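Local coordinates for protein PtLCIB4 H88A mutant (Phaeodactylum tricornutum, PDB 5B5Z) that probably works as a zinc-dependent beta-type carbonic anhydrase of the LCIB family, interconverting carbon dioxide and bicarbonate, here as an engineered mutant, at residues N15-F25 / I246-V257; F95-G106 / G228-I238. All blocks are in the same frame, centred on the assembly; numbering follows the deposited sequence.

Contact 1: residues N15-F25 / I246-V257; sequences NVTLTAVKKAF and INTPKEMSDFFV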
loop_
_atom_site.group_PDB
_atom_site.type_symbol
_atom_site.label_atom_id
_atom_site.label_comp_id
_atom_site.label_asym_id
_atom_site.label_seq_id
_atom_site.Cartn_x
_atom_site.Cartn_y
_atom_site.Cartn_z
ATOM N N ASN A 15 -9.505 -26.921 16.152
ATOM C CA ASN A 15 -8.243 -27.422 15.622
ATOM C C ASN A 15 -7.027 -26.814 16.318
ATOM O O ASN A 15 -7.162 -25.944 17.180
ATOM C CB ASN A 15 -8.168 -27.156 14.122
ATOM C CG ASN A 15 -8.199 -25.676 13.796
ATOM O OD1 ASN A 15 -7.166 -25.016 13.787
ATOM N ND2 ASN A 15 -9.391 -25.146 13.539
ATOM N N VAL A 16 -5.840 -27.271 15.923
ATOM C CA VAL A 16 -4.586 -26.882 16.560
ATOM C C VAL A 16 -4.294 -25.389 16.400
ATOM O O VAL A 16 -3.868 -24.716 17.341
ATOM C CB VAL A 16 -3.413 -27.699 15.984
ATOM C CG1 VAL A 16 -2.082 -27.180 16.509
ATOM C CG2 VAL A 16 -3.594 -29.181 16.306
ATOM N N THR A 17 -4.548 -24.874 15.206
ATOM C CA THR A 17 -4.320 -23.463 14.932
ATOM C C THR A 17 -5.268 -22.599 15.747
ATOM O O THR A 17 -4.834 -21.649 16.399
ATOM C CB THR A 17 -4.489 -23.146 13.432
ATOM O OG1 THR A 17 -3.565 -23.935 12.677
ATOM C CG2 THR A 17 -4.221 -21.669 13.161
ATOM N N LEU A 18 -6.557 -22.934 15.723
ATOM C CA LEU A 18 -7.557 -22.142 16.438
ATOM C C LEU A 18 -7.300 -22.134 17.948
ATOM O O LEU A 18 -7.477 -21.113 18.612
ATOM C CB LEU A 18 -8.971 -22.655 16.135
ATOM C CG LEU A 18 -10.133 -21.932 16.820
ATOM C CD1 LEU A 18 -10.096 -20.439 16.519
ATOM C CD2 LEU A 18 -11.479 -22.513 16.399
ATOM N N THR A 19 -6.872 -23.267 18.491
ATOM C CA THR A 19 -6.525 -23.325 19.908
ATOM C C THR A 19 -5.397 -22.351 20.240
ATOM O O THR A 19 -5.474 -21.608 21.220
ATOM C CB THR A 19 -6.108 -24.749 20.319
ATOM O OG1 THR A 19 -7.261 -25.600 20.255
ATOM C CG2 THR A 19 -5.533 -24.757 21.738
ATOM N N ALA A 20 -4.355 -22.360 19.415
ATOM C CA ALA A 20 -3.227 -21.468 19.606
ATOM C C ALA A 20 -3.682 -20.009 19.588
ATOM O O ALA A 20 -3.274 -19.215 20.433
ATOM C CB ALA A 20 -2.184 -21.705 18.539
ATOM N N VAL A 21 -4.553 -19.680 18.639
ATOM C CA VAL A 21 -5.040 -18.312 18.490
ATOM C C VAL A 21 -5.784 -17.846 19.734
ATOM O O VAL A 21 -5.513 -16.762 20.247
ATOM C CB VAL A 21 -5.972 -18.167 17.260
ATOM C CG1 VAL A 21 -6.711 -16.819 17.289
ATOM C CG2 VAL A 21 -5.152 -18.329 15.975
ATOM N N LYS A 22 -6.712 -18.672 20.223
ATOM C CA LYS A 22 -7.550 -18.307 21.364
ATOM C C LYS A 22 -6.756 -18.359 22.676
ATOM O O LYS A 22 -7.063 -17.636 23.629
ATOM C CB LYS A 22 -8.782 -19.223 21.442
ATOM C CG LYS A 22 -9.765 -19.042 20.280
ATOM C CD LYS A 22 -10.102 -17.570 20.067
ATOM C CE LYS A 22 -11.142 -17.389 18.969
ATOM N NZ LYS A 22 -12.443 -18.022 19.345
ATOM N N LYS A 23 -5.710 -19.174 22.694
ATOM C CA LYS A 23 -4.842 -19.281 23.863
ATOM C C LYS A 23 -4.141 -17.952 24.123
ATOM O O LYS A 23 -4.087 -17.466 25.254
ATOM C CB LYS A 23 -3.804 -20.396 23.663
ATOM C CG LYS A 23 -3.653 -21.372 24.809
ATOM C CD LYS A 23 -2.407 -22.236 24.625
ATOM C CE LYS A 23 -1.765 -22.540 25.989
ATOM N NZ LYS A 23 -0.763 -23.623 25.869
ATOM N N ALA A 24 -3.640 -17.330 23.058
ATOM C CA ALA A 24 -2.848 -16.118 23.211
ATOM C C ALA A 24 -3.724 -14.868 23.126
ATOM O O ALA A 24 -3.432 -13.851 23.756
ATOM C CB ALA A 24 -1.743 -16.066 22.153
ATOM N N PHE A 25 -4.786 -14.967 22.332
ATOM C CA PHE A 25 -5.687 -13.846 22.059
ATOM C C PHE A 25 -7.149 -14.276 22.219
ATOM O O PHE A 25 -7.826 -14.559 21.245
ATOM C CB PHE A 25 -5.432 -13.301 20.637
ATOM C CG PHE A 25 -3.995 -12.910 20.396
ATOM C CD1 PHE A 25 -3.497 -11.733 20.924
ATOM C CD2 PHE A 25 -3.145 -13.734 19.676
ATOM C CE1 PHE A 25 -2.180 -11.377 20.742
ATOM C CE2 PHE A 25 -1.815 -13.382 19.482
ATOM C CZ PHE A 25 -1.338 -12.194 20.013
ATOM N N ILE A 246 -4.270 -11.570 12.455
ATOM C CA ILE A 246 -3.712 -12.913 12.577
ATOM C C ILE A 246 -3.959 -13.701 11.295
ATOM O O ILE A 246 -5.095 -13.981 10.932
ATOM C CB ILE A 246 -4.296 -13.651 13.797
ATOM C CG1 ILE A 246 -3.945 -12.876 15.071
ATOM C CG2 ILE A 246 -3.770 -15.083 13.863
ATOM C CD1 ILE A 246 -4.536 -13.494 16.349
ATOM N N ASN A 247 -2.879 -14.007 10.589
ATOM C CA ASN A 247 -2.971 -14.676 9.300
ATOM C C ASN A 247 -2.836 -16.184 9.466
ATOM O O ASN A 247 -1.805 -16.684 9.917
ATOM C CB ASN A 247 -1.904 -14.134 8.354
ATOM C CG ASN A 247 -1.998 -12.634 8.192
ATOM O OD1 ASN A 247 -1.045 -11.907 8.456
ATOM N ND2 ASN A 247 -3.160 -12.167 7.813
ATOM N N THR A 248 -3.883 -16.901 9.076
ATOM C CA THR A 248 -3.979 -18.336 9.315
ATOM C C THR A 248 -3.872 -19.116 8.001
ATOM O O THR A 248 -3.936 -18.520 6.930
ATOM C CB THR A 248 -5.310 -18.656 9.992
ATOM O OG1 THR A 248 -6.366 -18.227 9.131
ATOM C CG2 THR A 248 -5.415 -17.931 11.348
ATOM N N PRO A 249 -3.705 -20.452 8.073
ATOM C CA PRO A 249 -3.695 -21.244 6.835
ATOM C C PRO A 249 -4.941 -21.027 5.960
ATOM O O PRO A 249 -5.978 -20.564 6.441
ATOM C CB PRO A 249 -3.624 -22.685 7.351
ATOM C CG PRO A 249 -2.880 -22.567 8.644
ATOM C CD PRO A 249 -3.394 -21.281 9.254
ATOM N N LYS A 250 -4.821 -21.372 4.679
ATOM C CA LYS A 250 -5.809 -21.022 3.655
ATOM C C LYS A 250 -7.211 -21.574 3.913
ATOM O O LYS A 250 -8.206 -20.943 3.560
ATOM C CB LYS A 250 -5.325 -21.503 2.282
ATOM N N GLU A 251 -7.289 -22.743 4.534
ATOM C CA GLU A 251 -8.573 -23.397 4.786
ATOM C C GLU A 251 -9.332 -22.749 5.945
ATOM O O GLU A 251 -10.426 -23.186 6.308
ATOM C CB GLU A 251 -8.365 -24.886 5.081
ATOM C CG GLU A 251 -7.091 -25.491 4.494
ATOM C CD GLU A 251 -5.867 -25.274 5.376
ATOM O OE1 GLU A 251 -5.968 -25.485 6.607
ATOM O OE2 GLU A 251 -4.803 -24.901 4.835
ATOM N N MET A 252 -8.751 -21.699 6.514
ATOM C CA MET A 252 -9.231 -21.136 7.763
ATOM C C MET A 252 -9.525 -19.645 7.613
ATOM O O MET A 252 -8.918 -18.993 6.773
ATOM C CB MET A 252 -8.179 -21.358 8.846
ATOM C CG MET A 252 -8.705 -21.654 10.215
ATOM S SD MET A 252 -7.327 -22.154 11.267
ATOM C CE MET A 252 -6.376 -23.152 10.142
ATOM N N SER A 253 -10.435 -19.109 8.425
ATOM C CA SER A 253 -10.603 -17.657 8.495
ATOM C C SER A 253 -9.380 -16.992 9.133
ATOM O O SER A 253 -8.729 -17.560 10.007
ATOM C CB SER A 253 -11.853 -17.275 9.292
ATOM O OG SER A 253 -12.032 -15.861 9.285
ATOM N N ASP A 254 -9.071 -15.783 8.680
ATOM C CA ASP A 254 -8.129 -14.935 9.394
ATOM C C ASP A 254 -8.833 -14.358 10.613
ATOM O O ASP A 254 -10.063 -14.357 10.686
ATOM C CB ASP A 254 -7.626 -13.810 8.497
ATOM C CG ASP A 254 -6.439 -14.217 7.645
ATOM O OD1 ASP A 254 -6.024 -15.400 7.643
ATOM O OD2 ASP A 254 -5.921 -13.328 6.932
ATOM N N PHE A 255 -8.054 -13.856 11.560
ATOM C CA PHE A 255 -8.596 -13.262 12.768
ATOM C C PHE A 255 -8.032 -11.864 12.984
ATOM O O PHE A 255 -7.030 -11.471 12.374
ATOM C CB PHE A 255 -8.299 -14.135 13.999
ATOM C CG PHE A 255 -9.110 -15.403 14.050
ATOM C CD1 PHE A 255 -8.807 -16.467 13.214
ATOM C CD2 PHE A 255 -10.187 -15.515 14.917
ATOM C CE1 PHE A 255 -9.567 -17.643 13.248
ATOM C CE2 PHE A 255 -10.949 -16.684 14.964
ATOM C CZ PHE A 255 -10.637 -17.743 14.123
ATOM N N PHE A 256 -8.691 -11.122 13.859
ATOM C CA PHE A 256 -8.227 -9.804 14.247
ATOM C C PHE A 256 -8.482 -9.599 15.728
ATOM O O PHE A 256 -9.557 -9.923 16.234
ATOM C CB PHE A 256 -8.939 -8.721 13.407
ATOM C CG PHE A 256 -8.284 -7.351 13.472
ATOM C CD1 PHE A 256 -8.650 -6.420 14.448
ATOM C CD2 PHE A 256 -7.309 -6.992 12.537
ATOM C CE1 PHE A 256 -8.050 -5.156 14.499
ATOM C CE2 PHE A 256 -6.717 -5.727 12.573
ATOM C CZ PHE A 256 -7.080 -4.812 13.558
ATOM N N VAL A 257 -7.473 -9.077 16.416
ATOM C CA VAL A 257 -7.577 -8.718 17.817
ATOM C C VAL A 257 -7.762 -7.220 17.942
ATOM O O VAL A 257 -6.821 -6.473 17.719
ATOM C CB VAL A 257 -6.305 -9.128 18.585
ATOM C CG1 VAL A 257 -6.485 -8.921 20.112
ATOM C CG2 VAL A 257 -5.915 -10.555 18.238
#
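Val21 stands over one face of the Phe255 ring, its CG1 4.3 Å above the plane and displaced toward the rim, and no hydrogen bond crosses between helix 16-24 and residues 246-257. With CG1 anti to the backbone N (chi1 168°), Val21 can use the same methyl to meet Ile246 CD1, the two side chains reaching each other tip to tip. One turn back, Leu18 crosses Phe255 at about a right angle and brings CD1 to 3.6 Å from Phe255 CZ. At the start of the helix, Met252, which closes the type I turn from Pro249, brings SD to 3.7 Å from Thr17 CG2. At the other end, Phe25 CD2 is 3.6 Å from Ile246 CD1, and Phe25 CB is 3.7 Å from Val257 CG2. Behind this apolar layer, Asn247 ND2 donates to Asp254 OD2 while Asn247 OD1 is hydrogen-bonded to ND1 of the zinc ligand His115, so the hairpin probably helps to position that ligand. The axes of helix 16-24 and strand 255-257 run nearly parallel, 8° apart at a closest approach of 10.9 Å. The helix covers the end of strand 238-247 and the beginning of its antiparallel neighbour 255-264; Phe25 also packs on Val207 and Val211 of helix 205-228, while Thr17 OG1 hydrogen-bonds to Ser119 O just beyond strand 107-117.

Contact 2: residues F95-G106 / G228-I238; sequences FGAMAGAIPDGG and GSNHIDGDGQI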
loop_
_atom_site.group_PDB
_atom_site.type_symbol
_atom_site.label_atom_id
_atom_site.label_comp_id
_atom_site.label_asym_id
_atom_site.label_seq_id
_atom_site.Cartn_x
_atom_site.Cartn_y
_atom_site.Cartn_z
ATOM N N PHE A 95 -2.055 11.304 5.275
ATOM C CA PHE A 95 -3.289 11.549 6.005
ATOM C C PHE A 95 -4.060 12.722 5.409
ATOM O O PHE A 95 -5.284 12.669 5.262
ATOM C CB PHE A 95 -3.002 11.829 7.480
ATOM C CG PHE A 95 -4.242 12.012 8.302
ATOM C CD1 PHE A 95 -4.982 10.914 8.702
ATOM C CD2 PHE A 95 -4.690 13.279 8.641
ATOM C CE1 PHE A 95 -6.137 11.078 9.436
ATOM C CE2 PHE A 95 -5.846 13.441 9.381
ATOM C CZ PHE A 95 -6.566 12.342 9.775
ATOM N N GLY A 96 -3.345 13.787 5.077
ATOM C CA GLY A 96 -3.984 14.932 4.453
ATOM C C GLY A 96 -4.606 14.600 3.107
ATOM O O GLY A 96 -5.669 15.117 2.754
ATOM N N ALA A 97 -3.933 13.747 2.339
ATOM C CA ALA A 97 -4.454 13.313 1.047
ATOM C C ALA A 97 -5.768 12.568 1.227
ATOM O O ALA A 97 -6.743 12.771 0.502
ATOM C CB ALA A 97 -3.436 12.428 0.343
ATOM N N MET A 98 -5.777 11.687 2.209
ATOM C CA MET A 98 -6.965 10.932 2.527
ATOM C C MET A 98 -8.096 11.880 2.961
ATOM O O MET A 98 -9.219 11.775 2.472
ATOM C CB MET A 98 -6.618 9.900 3.614
ATOM C CG MET A 98 -7.716 8.939 3.941
ATOM S SD MET A 98 -8.880 9.737 5.051
ATOM C CE MET A 98 -7.835 10.089 6.470
ATOM N N ALA A 99 -7.805 12.787 3.888
ATOM C CA ALA A 99 -8.825 13.671 4.441
ATOM C C ALA A 99 -9.443 14.528 3.348
ATOM O O ALA A 99 -10.653 14.777 3.355
ATOM C CB ALA A 99 -8.238 14.540 5.542
ATOM N N GLY A 100 -8.620 14.936 2.387
ATOM C CA GLY A 100 -9.081 15.739 1.267
ATOM C C GLY A 100 -9.964 15.014 0.264
ATOM O O GLY A 100 -10.458 15.625 -0.677
ATOM N N ALA A 101 -10.147 13.711 0.455
ATOM C CA ALA A 101 -10.986 12.890 -0.404
ATOM C C ALA A 101 -12.235 12.367 0.311
ATOM O O ALA A 101 -13.026 11.632 -0.276
ATOM C CB ALA A 101 -10.179 11.726 -0.952
ATOM N N ILE A 102 -12.394 12.712 1.584
ATOM C CA ILE A 102 -13.582 12.312 2.329
ATOM C C ILE A 102 -14.806 12.966 1.686
ATOM O O ILE A 102 -14.771 14.156 1.373
ATOM C CB ILE A 102 -13.468 12.709 3.823
ATOM C CG1 ILE A 102 -12.276 12.000 4.472
ATOM C CG2 ILE A 102 -14.752 12.384 4.593
ATOM C CD1 ILE A 102 -11.970 12.502 5.884
ATOM N N PRO A 103 -15.868 12.182 1.456
ATOM C CA PRO A 103 -17.116 12.743 0.917
ATOM C C PRO A 103 -17.575 13.950 1.719
ATOM O O PRO A 103 -17.382 13.988 2.942
ATOM C CB PRO A 103 -18.102 11.587 1.054
ATOM C CG PRO A 103 -17.261 10.377 0.918
ATOM C CD PRO A 103 -15.947 10.716 1.585
ATOM N N ASP A 104 -18.168 14.925 1.033
ATOM C CA ASP A 104 -18.618 16.149 1.688
ATOM C C ASP A 104 -19.548 15.806 2.849
ATOM O O ASP A 104 -20.492 15.035 2.690
ATOM C CB ASP A 104 -19.328 17.073 0.691
ATOM C CG ASP A 104 -18.414 17.552 -0.423
ATOM O OD1 ASP A 104 -17.188 17.691 -0.195
ATOM O OD2 ASP A 104 -18.930 17.787 -1.538
ATOM N N GLY A 105 -19.243 16.350 4.023
ATOM C CA GLY A 105 -20.010 16.079 5.224
ATOM C C GLY A 105 -19.873 14.673 5.792
ATOM O O GLY A 105 -20.586 14.318 6.731
ATOM N N GLY A 106 -18.958 13.878 5.233
ATOM C CA GLY A 106 -18.782 12.496 5.652
ATOM C C GLY A 106 -17.578 12.280 6.548
ATOM O O GLY A 106 -17.000 13.225 7.075
ATOM N N GLY A 228 -2.710 16.135 12.122
ATOM C CA GLY A 228 -3.460 16.383 10.902
ATOM C C GLY A 228 -4.944 16.563 11.131
ATOM O O GLY A 228 -5.733 16.543 10.183
ATOM N N SER A 229 -5.309 16.728 12.400
ATOM C CA SER A 229 -6.680 17.023 12.824
ATOM C C SER A 229 -7.343 18.091 11.966
ATOM O O SER A 229 -8.511 17.971 11.588
ATOM C CB SER A 229 -6.676 17.480 14.288
ATOM O OG SER A 229 -5.693 18.482 14.495
ATOM N N ASN A 230 -6.575 19.138 11.679
ATOM C CA ASN A 230 -7.022 20.265 10.862
ATOM C C ASN A 230 -7.712 19.873 9.550
ATOM O O ASN A 230 -8.634 20.552 9.101
ATOM C CB ASN A 230 -5.820 21.167 10.555
ATOM C CG ASN A 230 -4.555 20.376 10.284
ATOM O OD1 ASN A 230 -3.983 19.773 11.189
ATOM N ND2 ASN A 230 -4.117 20.368 9.023
ATOM N N HIS A 231 -7.256 18.784 8.939
ATOM C CA HIS A 231 -7.694 18.411 7.598
ATOM C C HIS A 231 -9.127 17.891 7.560
ATOM O O HIS A 231 -9.753 17.864 6.500
ATOM C CB HIS A 231 -6.745 17.365 7.019
ATOM C CG HIS A 231 -5.356 17.874 6.803
ATOM N ND1 HIS A 231 -4.235 17.142 7.127
ATOM C CD2 HIS A 231 -4.908 19.042 6.284
ATOM C CE1 HIS A 231 -3.153 17.840 6.821
ATOM N NE2 HIS A 231 -3.535 18.995 6.310
ATOM N N ILE A 232 -9.639 17.470 8.710
ATOM C CA ILE A 232 -11.035 17.071 8.830
ATOM C C ILE A 232 -11.892 18.317 9.029
ATOM O O ILE A 232 -11.562 19.174 9.847
ATOM C CB ILE A 232 -11.251 16.104 10.004
ATOM C CG1 ILE A 232 -10.174 15.020 10.002
ATOM C CG2 ILE A 232 -12.630 15.490 9.931
ATOM C CD1 ILE A 232 -10.251 14.096 8.816
ATOM N N ASP A 233 -12.992 18.411 8.293
ATOM C CA ASP A 233 -13.777 19.639 8.275
ATOM C C ASP A 233 -15.042 19.596 9.133
ATOM O O ASP A 233 -16.040 18.981 8.760
ATOM C CB ASP A 233 -14.149 19.986 6.831
ATOM C CG ASP A 233 -12.956 20.458 6.020
ATOM O OD1 ASP A 233 -11.929 20.828 6.633
ATOM O OD2 ASP A 233 -13.032 20.441 4.772
ATOM N N GLY A 234 -14.975 20.256 10.287
ATOM C CA GLY A 234 -16.149 20.582 11.079
ATOM C C GLY A 234 -16.956 19.436 11.654
ATOM O O GLY A 234 -16.791 19.070 12.819
ATOM N N ASP A 235 -17.853 18.889 10.843
ATOM C CA ASP A 235 -18.727 17.808 11.284
ATOM C C ASP A 235 -18.085 16.444 11.051
ATOM O O ASP A 235 -18.534 15.432 11.592
ATOM C CB ASP A 235 -20.067 17.881 10.555
ATOM C CG ASP A 235 -19.917 17.723 9.052
ATOM O OD1 ASP A 235 -19.064 18.424 8.460
ATOM O OD2 ASP A 235 -20.643 16.891 8.466
ATOM N N GLY A 236 -17.039 16.428 10.233
ATOM C CA GLY A 236 -16.384 15.190 9.855
ATOM C C GLY A 236 -15.676 14.526 11.018
ATOM O O GLY A 236 -15.151 15.195 11.909
ATOM N N GLN A 237 -15.657 13.200 11.003
ATOM C CA GLN A 237 -15.015 12.447 12.065
ATOM C C GLN A 237 -13.990 11.494 11.497
ATOM O O GLN A 237 -13.950 11.270 10.289
ATOM C CB GLN A 237 -16.042 11.654 12.865
ATOM C CG GLN A 237 -17.073 12.499 13.568
ATOM C CD GLN A 237 -18.163 11.653 14.182
ATOM O OE1 GLN A 237 -18.461 10.557 13.698
ATOM N NE2 GLN A 237 -18.762 12.150 15.258
ATOM N N ILE A 238 -13.184 10.929 12.389
ATOM C CA ILE A 238 -12.336 9.794 12.063
ATOM C C ILE A 238 -12.642 8.655 13.020
ATOM O O ILE A 238 -12.479 8.792 14.234
ATOM C CB ILE A 238 -10.833 10.117 12.175
ATOM C CG1 ILE A 238 -10.516 11.454 11.516
ATOM C CG2 ILE A 238 -10.012 8.969 11.582
ATOM C CD1 ILE A 238 -9.234 12.073 12.005
#
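Phe95 meets the loop 228-238 with the edge of its ring: Gly228 O lies near the ring plane, 3.2 Å from Phe95 CE2, and Ile238 CD1 approaches the same rim at 3.5 Å from Phe95 CZ. A chi1 of -177° sends CG away from the backbone N and carries the ring off helix 91-99 into this loop. Ile232 has CG1 beside its backbone N and a second bend at chi2 (-66°), which brings CD1 within 3.8 Å of Ile102 CD1 and 3.9 Å of Ala99 CB; the two isoleucines cross at about a right angle. Beside them, His231 CB touches Ala99 CB at 3.5 Å, and His231 ND1 comes to 3.5 Å from Gly96 CA. A side chain at Gly96 would press on His231 CE1, and one at Gly228 would clash with Phe95 CD2, so both glycines permit the close approach. Replacing Phe95 by an alanine would probably open a gap beside Ile238 and Ile232 and leave the Gly228 carbonyl without its ring-edge neighbour. Farther along, Gly106 O receives a CA-H...O contact from Gly236 CA, bent to 122° at the hydrogen. Ile102 O accepts a hydrogen bond from Arg132 NH1 of the second subunit, and Gln237 N bonds to Ser107 OG. Between the two segments themselves there is no hydrogen bond: cohesion rests on apolar fit and close backbone approach, while Gly105 O and Asp235 OD2, both acceptors, face each other and would probably repel mildly.

Contact 1 is the more buried of the two, with eight of its twelve touching residues enclosed; contact 2 is partly buried and reaches solvent at Gly105 and Asp235. Both involve strand 238-247, contact 1 at its end and contact 2 at its start, and helix 205-228 borders each. Neither has a hydrogen bond between its segments. Contact 1 relies on side chains of a helix, and the Phe25 that follows it, laid against two strands; contact 2 relies on glycine-rich turns as well. Their centres are 35 Å apart on opposite sides of the chain's centre; segment 95-106 reaches the second subunit, whereas no other chain of the assembly touches contact 1.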